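Local coordinates for actin depolymerization factor 2 (Plasmodium berghei, PDB 2XFA), which probably binds actin and promotes the turnover of actin filaments in the malaria parasite, as other members of the ADF/cofilin family do, at residues E48-L53 with I60-N65; I92-W97 with S116-I121; Y18-L23 with Y74-M79. All coordinates share one frame; numbering follows the deposited sequence.

Interaction 1: residues E48-L53 with I60-N65; sequences EHDMEL and IMRIKN
Glu48 and Arg62 bring the two backbones nearest each other, their CA atoms 8.9 Å apart, a gap that leaves the segments 48-53 and 60-65 to be joined through side chains. Arg62 is long enough to cross it. Its CG stands anti to its own carbonyl carbon (chi1 -60°), and the chain then bends twice, carrying the guanidinium out to the loop. There Arg62 NE gives a nearly straight hydrogen bond of 3.3 Å to Glu48 OE1. The bond lies in the guanidinium plane but reaches the oxygen from above the carboxylate, the two flat groups standing 83° apart; this is a salt bridge through one N-H rather than a side-by-side pairing. Arg62 NH2 makes a longer salt bridge to Asp50 OD2 at 3.6 Å, again at the guanidinium edge. In the ADF-homology fold, where helices cover both faces of a central sheet, this network ties the turn after an inner strand to the helix that follows it. Asp50 opens a type I turn that ends at Leu53, and its short acidic side chain meets the guanidinium from there. Leu53, buried, lays CD1 3.9 Å above Arg62 CZ, over the centre of the guanidinium face, so that apolar packing on a face accompanies charge pairing along an edge. Tyr31 of strand 31-37 touches both Glu48 and Arg62.

Interaction 2: residues I92-W97 with S116-I121; sequences IYFIFW and SLVRKI
Phe94 meets three aliphatic side chains at the C-terminal part of helix 104-118 and the type I turn from Val118 to Ile121. With CG anti to the backbone N (chi1 178°), its ring extends from the strand toward the helix. The tightest contact is with Val118: CG2 sits over the ring face, 3.6 Å from the centroid and 15° off the normal, a CH-pi contact. A branched valine suits this spot, since a methyl one bond from CB can point its C-H bonds at the ring face while the backbone stays close. Leu117 comes at the ring's edge instead, its CD1 in the ring plane and 3.8 Å from Phe94 CE1. Ile121 adds CD1 at the same distance from Phe94 CE1, approaching obliquely. The turn, with Ile121 N bonded to Val118 O at 2.9 Å, brings this isoleucine inward. The other side is looser: Arg119 is exposed and poorly ordered, and Lys120 is partly exposed, as befits charged residues. The contact belongs to the beta-alpha-beta unit of strand 89-97, helix 104-118 and strand 126-130; Phe94 pairs through its backbone with Lys126 and Leu128, while Leu117 and Ile121 reach Tyr74 and Ile76 of strand 73-81.

Interaction 3: residues Y18-L23 with Y74-M79; sequences YEFNRL and YIIADM
Leu23 and Ile76 bury the most surface here, and Phe20 and Asp78 about half as much each. Helix 14-24 runs almost parallel to strand 73-81: the short segments differ by 13° in direction, and their axes come within 9.9 Å, a spacing that one layer of side chains fills. Ile76 points from the strand toward the helix and offers a methyl, CG2, and an ethyl arm ending in CD1. With CG1 anti to the carbonyl carbon (chi1 -61°) and CG2 anti to the backbone N, both the arm and the methyl reach Phe20. Ile76 CD1 lies 3.7 Å from Phe20 CD1, coming obliquely to the ring, whereas Ile76 CG2 lies in the ring plane at its edge, 3.9 Å from Phe20 CE1. A beta-branched residue is well suited to a strand and presents a broad surface for such a ring. Phe20 leaves the helix beside the strand, and the length of its side chain brings the ring across.

Leu23, one helical turn further on, points toward the strand. Its CD1 is 4.1 Å from Ile76 CG2 and 4.0 Å from Ile76 O, beside both a side chain and the strand's backbone. Asp78 meets Leu23 loosely: OD2 lies 4.1 Å from Leu23 O, too far for a bond, and Leu23 CD2 4.3 Å from Asp78 CB. Its side chain also touches His27 and Asp90. Strand 31-37 adds Ile32 against Leu23 and Tyr34 against Phe20 and Ile76. Among Phe20, Leu23 and Ile76, cohesion rests on shape and exclusion of water, not on directional bonds; Asp78 is the polar exception, a buried carboxylate whose ionisation might be shifted.

Interactions 2 and 3 belong to the buried core and lie on the same face of the sheet: strands 89-97 and 73-81 are neighbours joined by backbone bonds such as Ile95 N to Ile75 O, and Ile121 of interaction 2 packs against Phe20 and Ile76 of interaction 3. Both are mainly apolar, though Asp78 puts a carboxylate at one end of interaction 3. Interaction 1 lies nearer the surface, about 18 Å between centres from interaction 2, and relies on charge. It still abuts the core, because Ile63 on its helix touches Ile75 and Ala77, whose side chains leave strand 73-81 on the face turned from helix 14-24. That strand is thus packed by helices on both faces.

Interaction 1: residues E48-L53 with I60-N65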
loop_
_atom_site.group_PDB
_atom_site.type_symbol
_atom_site.label_atom_id
_atom_site.label_comp_id
_atom_site.label_asym_id
_atom_site.label_seq_id
_atom_site.Cartn_x
_atom_site.Cartn_y
_atom_site.Cartn_z
ATOM N N GLU A 48 4.245 -9.049 4.668
ATOM C CA GLU A 48 4.080 -9.389 6.076
ATOM C C GLU A 48 3.178 -10.603 6.211
ATOM O O GLU A 48 1.976 -10.514 5.976
ATOM C CB GLU A 48 3.513 -8.216 6.868
ATOM C CG GLU A 48 3.662 -8.345 8.383
ATOM C CD GLU A 48 5.114 -8.270 8.838
ATOM O OE1 GLU A 48 5.643 -7.145 8.992
ATOM O OE2 GLU A 48 5.729 -9.338 9.040
ATOM N N HIS A 49 3.774 -11.733 6.588
ATOM C CA HIS A 49 3.064 -13.002 6.749
ATOM C C HIS A 49 2.413 -13.164 8.122
ATOM O O HIS A 49 1.651 -14.107 8.340
ATOM C CB HIS A 49 4.025 -14.179 6.549
ATOM C CG HIS A 49 4.612 -14.265 5.175
ATOM N ND1 HIS A 49 3.879 -14.658 4.078
ATOM C CD2 HIS A 49 5.868 -14.031 4.729
ATOM C CE1 HIS A 49 4.658 -14.654 3.008
ATOM N NE2 HIS A 49 5.868 -14.277 3.376
ATOM N N ASP A 50 2.730 -12.271 9.056
ATOM C CA ASP A 50 2.230 -12.397 10.422
ATOM C C ASP A 50 0.725 -12.152 10.504
ATOM O O ASP A 50 0.277 -11.050 10.830
ATOM C CB ASP A 50 2.968 -11.442 11.352
ATOM C CG ASP A 50 2.690 -11.723 12.819
ATOM O OD1 ASP A 50 1.684 -12.405 13.129
ATOM O OD2 ASP A 50 3.485 -11.257 13.666
ATOM N N MET A 51 -0.051 -13.190 10.211
ATOM C CA MET A 51 -1.506 -13.102 10.260
ATOM C C MET A 51 -1.998 -12.959 11.705
ATOM O O MET A 51 -3.201 -12.882 11.963
ATOM C CB MET A 51 -2.147 -14.304 9.553
ATOM C CG MET A 51 -1.390 -15.627 9.728
ATOM S SD MET A 51 -2.154 -17.025 8.863
ATOM C CE MET A 51 -1.040 -18.367 9.286
ATOM N N GLU A 52 -1.054 -12.912 12.642
ATOM C CA GLU A 52 -1.372 -12.660 14.046
ATOM C C GLU A 52 -1.036 -11.224 14.453
ATOM O O GLU A 52 -0.752 -10.943 15.618
ATOM C CB GLU A 52 -0.665 -13.665 14.960
ATOM C CG GLU A 52 -1.407 -14.986 15.118
ATOM C CD GLU A 52 -1.536 -15.410 16.570
ATOM O OE1 GLU A 52 -0.783 -14.877 17.412
ATOM O OE2 GLU A 52 -2.391 -16.273 16.871
ATOM N N LEU A 53 -1.064 -10.324 13.477
ATOM C CA LEU A 53 -0.909 -8.900 13.728
ATOM C C LEU A 53 -2.311 -8.298 13.727
ATOM O O LEU A 53 -3.046 -8.420 12.749
ATOM C CB LEU A 53 -0.047 -8.265 12.639
ATOM C CG LEU A 53 0.841 -7.089 13.045
ATOM C CD1 LEU A 53 1.359 -6.373 11.807
ATOM C CD2 LEU A 53 0.083 -6.126 13.939
ATOM N N ILE A 60 0.181 -0.034 10.858
ATOM C CA ILE A 60 0.652 1.234 10.318
ATOM C C ILE A 60 2.126 1.475 10.716
ATOM O O ILE A 60 2.937 1.893 9.888
ATOM C CB ILE A 60 -0.219 2.398 10.837
ATOM C CG1 ILE A 60 -1.639 2.318 10.253
ATOM C CG2 ILE A 60 0.416 3.746 10.531
ATOM C CD1 ILE A 60 -2.651 3.161 11.032
ATOM N N MET A 61 2.471 1.154 11.959
ATOM C CA MET A 61 3.863 1.273 12.411
ATOM C C MET A 61 4.790 0.357 11.615
ATOM O O MET A 61 5.866 0.778 11.159
ATOM C CB MET A 61 3.963 0.993 13.905
ATOM C CG MET A 61 5.360 1.067 14.464
ATOM S SD MET A 61 5.394 0.386 16.130
ATOM C CE MET A 61 4.794 -1.275 15.825
ATOM N N ARG A 62 4.369 -0.891 11.433
ATOM C CA ARG A 62 5.170 -1.853 10.677
ATOM C C ARG A 62 5.350 -1.433 9.218
ATOM O O ARG A 62 6.424 -1.569 8.649
ATOM C CB ARG A 62 4.514 -3.228 10.731
ATOM C CG ARG A 62 4.372 -3.780 12.141
ATOM C CD ARG A 62 5.543 -4.639 12.514
ATOM N NE ARG A 62 5.364 -6.013 12.065
ATOM C CZ ARG A 62 5.029 -7.022 12.863
ATOM N NH1 ARG A 62 4.830 -6.820 14.164
ATOM N NH2 ARG A 62 4.895 -8.239 12.360
ATOM N N ILE A 63 4.288 -0.928 8.605
ATOM C CA ILE A 63 4.397 -0.455 7.234
ATOM C C ILE A 63 5.365 0.700 7.159
ATOM O O ILE A 63 6.206 0.741 6.281
ATOM C CB ILE A 63 3.051 0.016 6.669
ATOM C CG1 ILE A 63 2.079 -1.153 6.584
ATOM C CG2 ILE A 63 3.244 0.611 5.297
ATOM C CD1 ILE A 63 0.678 -0.722 6.144
ATOM N N LYS A 64 5.236 1.628 8.098
ATOM C CA LYS A 64 6.052 2.831 8.096
ATOM C C LYS A 64 7.540 2.487 8.179
ATOM O O LYS A 64 8.368 3.097 7.512
ATOM C CB LYS A 64 5.653 3.740 9.247
ATOM C CG LYS A 64 6.486 5.016 9.340
ATOM C CD LYS A 64 7.127 5.151 10.709
ATOM C CE LYS A 64 8.141 6.291 10.734
ATOM N NZ LYS A 64 8.775 6.454 12.080
ATOM N N ASN A 65 7.876 1.484 8.970
ATOM C CA ASN A 65 9.278 1.130 9.139
ATOM C C ASN A 65 9.878 0.566 7.858
ATOM O O ASN A 65 11.087 0.482 7.740
ATOM C CB ASN A 65 9.453 0.160 10.305
ATOM C CG ASN A 65 9.256 0.832 11.638
ATOM O OD1 ASN A 65 9.553 2.017 11.787
ATOM N ND2 ASN A 65 8.746 0.084 12.617
#

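Interaction 2: residues I92-W97 with S116-I121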
loop_
_atom_site.group_PDB
_atom_site.type_symbol
_atom_site.label_atom_id
_atom_site.label_comp_id
_atom_site.label_asym_id
_atom_site.label_seq_id
_atom_site.Cartn_x
_atom_site.Cartn_y
_atom_site.Cartn_z
ATOM N N ILE A 92 -9.681 -3.549 2.799
ATOM C CA ILE A 92 -8.459 -3.493 2.016
ATOM C C ILE A 92 -8.178 -2.070 1.581
ATOM O O ILE A 92 -8.981 -1.466 0.879
ATOM C CB ILE A 92 -8.520 -4.398 0.791
ATOM C CG1 ILE A 92 -8.645 -5.861 1.220
ATOM C CG2 ILE A 92 -7.255 -4.220 -0.039
ATOM C CD1 ILE A 92 -9.050 -6.767 0.073
ATOM N N TYR A 93 -7.061 -1.517 2.039
ATOM C CA TYR A 93 -6.665 -0.170 1.637
ATOM C C TYR A 93 -5.540 -0.276 0.626
ATOM O O TYR A 93 -4.675 -1.125 0.757
ATOM C CB TYR A 93 -6.183 0.633 2.847
ATOM C CG TYR A 93 -7.323 1.176 3.661
ATOM C CD1 TYR A 93 -7.699 2.515 3.567
ATOM C CD2 TYR A 93 -8.076 0.338 4.472
ATOM C CE1 TYR A 93 -8.773 3.013 4.304
ATOM C CE2 TYR A 93 -9.155 0.822 5.204
ATOM C CZ TYR A 93 -9.496 2.156 5.122
ATOM O OH TYR A 93 -10.565 2.622 5.859
ATOM N N PHE A 94 -5.536 0.611 -0.355
ATOM C CA PHE A 94 -4.426 0.704 -1.283
ATOM C C PHE A 94 -3.789 2.071 -1.027
ATOM O O PHE A 94 -4.484 3.074 -0.992
ATOM C CB PHE A 94 -4.916 0.625 -2.726
ATOM C CG PHE A 94 -3.826 0.763 -3.738
ATOM C CD1 PHE A 94 -3.223 -0.361 -4.275
ATOM C CD2 PHE A 94 -3.384 2.013 -4.136
ATOM C CE1 PHE A 94 -2.206 -0.247 -5.222
ATOM C CE2 PHE A 94 -2.357 2.142 -5.078
ATOM C CZ PHE A 94 -1.768 1.014 -5.621
ATOM N N ILE A 95 -2.479 2.109 -0.817
ATOM C CA ILE A 95 -1.845 3.365 -0.444
ATOM C C ILE A 95 -0.717 3.642 -1.402
ATOM O O ILE A 95 0.133 2.792 -1.635
ATOM C CB ILE A 95 -1.271 3.287 0.980
ATOM C CG1 ILE A 95 -2.388 2.949 1.967
ATOM C CG2 ILE A 95 -0.527 4.585 1.356
ATOM C CD1 ILE A 95 -1.862 2.321 3.265
ATOM N N PHE A 96 -0.736 4.827 -1.980
ATOM C CA PHE A 96 0.350 5.265 -2.823
ATOM C C PHE A 96 1.193 6.232 -1.991
ATOM O O PHE A 96 0.797 7.383 -1.731
ATOM C CB PHE A 96 -0.181 5.918 -4.097
ATOM C CG PHE A 96 0.883 6.543 -4.970
ATOM C CD1 PHE A 96 2.205 6.082 -4.943
ATOM C CD2 PHE A 96 0.554 7.577 -5.833
ATOM C CE1 PHE A 96 3.166 6.671 -5.753
ATOM C CE2 PHE A 96 1.513 8.172 -6.643
ATOM C CZ PHE A 96 2.812 7.724 -6.617
ATOM N N TRP A 97 2.341 5.729 -1.555
ATOM C CA TRP A 97 3.335 6.521 -0.810
ATOM C C TRP A 97 4.223 7.240 -1.798
ATOM O O TRP A 97 4.954 6.610 -2.579
ATOM C CB TRP A 97 4.180 5.595 0.033
ATOM C CG TRP A 97 5.368 6.237 0.741
ATOM C CD1 TRP A 97 6.671 5.841 0.641
ATOM C CD2 TRP A 97 5.363 7.351 1.653
ATOM N NE1 TRP A 97 7.485 6.630 1.449
ATOM C CE2 TRP A 97 6.714 7.571 2.066
ATOM C CE3 TRP A 97 4.364 8.169 2.171
ATOM C CZ2 TRP A 97 7.078 8.584 2.969
ATOM C CZ3 TRP A 97 4.723 9.186 3.052
ATOM C CH2 TRP A 97 6.073 9.385 3.439
ATOM N N SER A 116 -2.210 1.102 -13.554
ATOM C CA SER A 116 -1.877 -0.203 -14.112
ATOM C C SER A 116 -1.935 -1.250 -13.022
ATOM O O SER A 116 -2.332 -2.371 -13.252
ATOM C CB SER A 116 -0.474 -0.181 -14.733
ATOM O OG SER A 116 -0.366 0.818 -15.737
ATOM N N LEU A 117 -1.541 -0.874 -11.814
ATOM C CA LEU A 117 -1.617 -1.796 -10.698
ATOM C C LEU A 117 -3.064 -1.880 -10.167
ATOM O O LEU A 117 -3.613 -2.962 -10.022
ATOM C CB LEU A 117 -0.675 -1.343 -9.579
ATOM C CG LEU A 117 0.032 -2.391 -8.721
ATOM C CD1 LEU A 117 0.481 -1.825 -7.319
ATOM C CD2 LEU A 117 -0.807 -3.636 -8.610
ATOM N N VAL A 118 -3.661 -0.734 -9.865
ATOM C CA VAL A 118 -4.972 -0.689 -9.202
ATOM C C VAL A 118 -6.037 -1.389 -10.013
ATOM O O VAL A 118 -6.899 -2.078 -9.467
ATOM C CB VAL A 118 -5.402 0.764 -8.894
ATOM C CG1 VAL A 118 -6.883 0.834 -8.502
ATOM C CG2 VAL A 118 -4.529 1.332 -7.757
ATOM N N ARG A 119 -5.969 -1.255 -11.327
ATOM C CA ARG A 119 -7.040 -1.790 -12.154
ATOM C C ARG A 119 -7.032 -3.322 -12.159
ATOM O O ARG A 119 -7.957 -3.940 -12.660
ATOM C CB ARG A 119 -6.933 -1.255 -13.583
ATOM C CG ARG A 119 -5.887 -1.999 -14.391
ATOM C CD ARG A 119 -6.329 -2.229 -15.830
ATOM N NE ARG A 119 -6.099 -1.041 -16.642
ATOM C CZ ARG A 119 -4.888 -0.596 -16.957
ATOM N NH1 ARG A 119 -3.820 -1.252 -16.527
ATOM N NH2 ARG A 119 -4.743 0.499 -17.694
ATOM N N LYS A 120 -5.975 -3.940 -11.637
ATOM C CA LYS A 120 -5.906 -5.405 -11.549
ATOM C C LYS A 120 -6.350 -5.884 -10.177
ATOM O O LYS A 120 -6.450 -7.081 -9.929
ATOM C CB LYS A 120 -4.466 -5.896 -11.760
ATOM C CG LYS A 120 -4.010 -5.981 -13.195
ATOM C CD LYS A 120 -3.990 -4.616 -13.840
ATOM C CE LYS A 120 -3.332 -4.653 -15.216
ATOM N NZ LYS A 120 -1.847 -4.752 -15.130
ATOM N N ILE A 121 -6.570 -4.939 -9.272
ATOM C CA ILE A 121 -6.770 -5.247 -7.866
ATOM C C ILE A 121 -8.207 -4.951 -7.475
ATOM O O ILE A 121 -8.511 -3.836 -7.066
ATOM C CB ILE A 121 -5.867 -4.352 -6.963
ATOM C CG1 ILE A 121 -4.393 -4.512 -7.316
ATOM C CG2 ILE A 121 -6.037 -4.699 -5.517
ATOM C CD1 ILE A 121 -3.537 -3.496 -6.644
#

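Interaction 3: residues Y18-L23 with Y74-M79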
loop_
_atom_site.group_PDB
_atom_site.type_symbol
_atom_site.label_atom_id
_atom_site.label_comp_id
_atom_site.label_asym_id
_atom_site.label_seq_id
_atom_site.Cartn_x
_atom_site.Cartn_y
_atom_site.Cartn_z
ATOM N N TYR A 18 -0.768 -12.507 -7.570
ATOM C CA TYR A 18 -0.681 -13.732 -6.790
ATOM C C TYR A 18 -0.757 -13.406 -5.309
ATOM O O TYR A 18 -1.577 -13.961 -4.593
ATOM C CB TYR A 18 0.629 -14.469 -7.084
ATOM C CG TYR A 18 0.906 -15.660 -6.185
ATOM C CD1 TYR A 18 0.118 -16.803 -6.248
ATOM C CD2 TYR A 18 1.977 -15.652 -5.289
ATOM C CE1 TYR A 18 0.370 -17.895 -5.430
ATOM C CE2 TYR A 18 2.244 -16.749 -4.472
ATOM C CZ TYR A 18 1.431 -17.864 -4.547
ATOM O OH TYR A 18 1.675 -18.956 -3.745
ATOM N N GLU A 19 0.104 -12.503 -4.850
ATOM C CA GLU A 19 0.183 -12.195 -3.421
ATOM C C GLU A 19 -1.028 -11.430 -2.918
ATOM O O GLU A 19 -1.518 -11.677 -1.811
ATOM C CB GLU A 19 1.463 -11.422 -3.090
ATOM C CG GLU A 19 2.752 -12.219 -3.322
ATOM C CD GLU A 19 2.856 -13.475 -2.455
ATOM O OE1 GLU A 19 1.985 -13.689 -1.577
ATOM O OE2 GLU A 19 3.824 -14.248 -2.655
ATOM N N PHE A 20 -1.510 -10.492 -3.720
ATOM C CA PHE A 20 -2.744 -9.802 -3.359
ATOM C C PHE A 20 -3.887 -10.792 -3.145
ATOM O O PHE A 20 -4.663 -10.688 -2.195
ATOM C CB PHE A 20 -3.145 -8.784 -4.414
ATOM C CG PHE A 20 -4.520 -8.204 -4.172
ATOM C CD1 PHE A 20 -4.726 -7.277 -3.166
ATOM C CD2 PHE A 20 -5.606 -8.626 -4.914
ATOM C CE1 PHE A 20 -5.992 -6.753 -2.925
ATOM C CE2 PHE A 20 -6.876 -8.108 -4.674
ATOM C CZ PHE A 20 -7.072 -7.182 -3.684
ATOM N N ASN A 21 -3.996 -11.766 -4.030
ATOM C CA ASN A 21 -5.051 -12.765 -3.863
ATOM C C ASN A 21 -4.847 -13.597 -2.593
ATOM O O ASN A 21 -5.799 -13.902 -1.889
ATOM C CB ASN A 21 -5.195 -13.639 -5.112
ATOM C CG ASN A 21 -5.895 -12.910 -6.267
ATOM O OD1 ASN A 21 -5.645 -13.193 -7.437
ATOM N ND2 ASN A 21 -6.776 -11.975 -5.933
ATOM N N ARG A 22 -3.600 -13.933 -2.280
ATOM C CA ARG A 22 -3.303 -14.604 -1.016
ATOM C C ARG A 22 -3.696 -13.740 0.190
ATOM O O ARG A 22 -4.083 -14.266 1.229
ATOM C CB ARG A 22 -1.825 -15.016 -0.952
ATOM C CG ARG A 22 -1.514 -16.291 -1.731
ATOM C CD ARG A 22 -0.020 -16.497 -1.951
ATOM N NE ARG A 22 0.736 -16.613 -0.706
ATOM C CZ ARG A 22 0.728 -17.691 0.073
ATOM N NH1 ARG A 22 -0.010 -18.744 -0.259
ATOM N NH2 ARG A 22 1.447 -17.716 1.189
ATOM N N LEU A 23 -3.589 -12.417 0.044
ATOM C CA LEU A 23 -3.996 -11.460 1.083
ATOM C C LEU A 23 -5.510 -11.359 1.202
ATOM O O LEU A 23 -6.071 -11.449 2.295
ATOM C CB LEU A 23 -3.444 -10.061 0.770
ATOM C CG LEU A 23 -3.864 -8.912 1.694
ATOM C CD1 LEU A 23 -2.781 -7.833 1.783
ATOM C CD2 LEU A 23 -5.171 -8.303 1.237
ATOM N N TYR A 74 3.882 1.384 -3.491
ATOM C CA TYR A 74 2.457 1.084 -3.382
ATOM C C TYR A 74 2.315 0.120 -2.233
ATOM O O TYR A 74 3.079 -0.840 -2.113
ATOM C CB TYR A 74 1.937 0.387 -4.641
ATOM C CG TYR A 74 2.224 1.111 -5.917
ATOM C CD1 TYR A 74 1.745 2.386 -6.124
ATOM C CD2 TYR A 74 2.982 0.519 -6.910
ATOM C CE1 TYR A 74 1.985 3.052 -7.312
ATOM C CE2 TYR A 74 3.233 1.173 -8.091
ATOM C CZ TYR A 74 2.721 2.439 -8.282
ATOM O OH TYR A 74 2.956 3.099 -9.455
ATOM N N ILE A 75 1.353 0.364 -1.375
ATOM C CA ILE A 75 1.110 -0.561 -0.295
ATOM C C ILE A 75 -0.344 -1.050 -0.355
ATOM O O ILE A 75 -1.267 -0.251 -0.516
ATOM C CB ILE A 75 1.370 0.128 1.073
ATOM C CG1 ILE A 75 2.788 0.736 1.104
ATOM C CG2 ILE A 75 1.171 -0.838 2.219
ATOM C CD1 ILE A 75 2.762 2.251 1.077
ATOM N N ILE A 76 -0.525 -2.359 -0.257
ATOM C CA ILE A 76 -1.831 -2.920 -0.003
ATOM C C ILE A 76 -1.847 -3.484 1.424
ATOM O O ILE A 76 -0.984 -4.283 1.780
ATOM C CB ILE A 76 -2.186 -4.009 -1.039
ATOM C CG1 ILE A 76 -2.221 -3.396 -2.442
ATOM C CG2 ILE A 76 -3.553 -4.625 -0.721
ATOM C CD1 ILE A 76 -2.422 -4.405 -3.539
ATOM N N ALA A 77 -2.839 -3.077 2.217
ATOM C CA ALA A 77 -2.950 -3.478 3.609
ATOM C C ALA A 77 -4.368 -3.918 3.950
ATOM O O ALA A 77 -5.327 -3.238 3.617
ATOM C CB ALA A 77 -2.576 -2.333 4.501
ATOM N N ASP A 78 -4.485 -5.039 4.649
ATOM C CA ASP A 78 -5.768 -5.498 5.191
ATOM C C ASP A 78 -5.948 -4.900 6.586
ATOM O O ASP A 78 -5.434 -5.435 7.564
ATOM C CB ASP A 78 -5.765 -7.015 5.265
ATOM C CG ASP A 78 -7.152 -7.616 5.136
ATOM O OD1 ASP A 78 -8.131 -6.861 4.927
ATOM O OD2 ASP A 78 -7.254 -8.858 5.237
ATOM N N MET A 79 -6.643 -3.771 6.666
ATOM C CA MET A 79 -6.760 -3.019 7.912
ATOM C C MET A 79 -7.904 -3.513 8.786
ATOM O O MET A 79 -9.037 -3.604 8.326
ATOM C CB MET A 79 -6.977 -1.541 7.599
ATOM C CG MET A 79 -5.852 -0.924 6.798
ATOM S SD MET A 79 -4.303 -1.095 7.707
ATOM C CE MET A 79 -3.382 0.282 7.027
#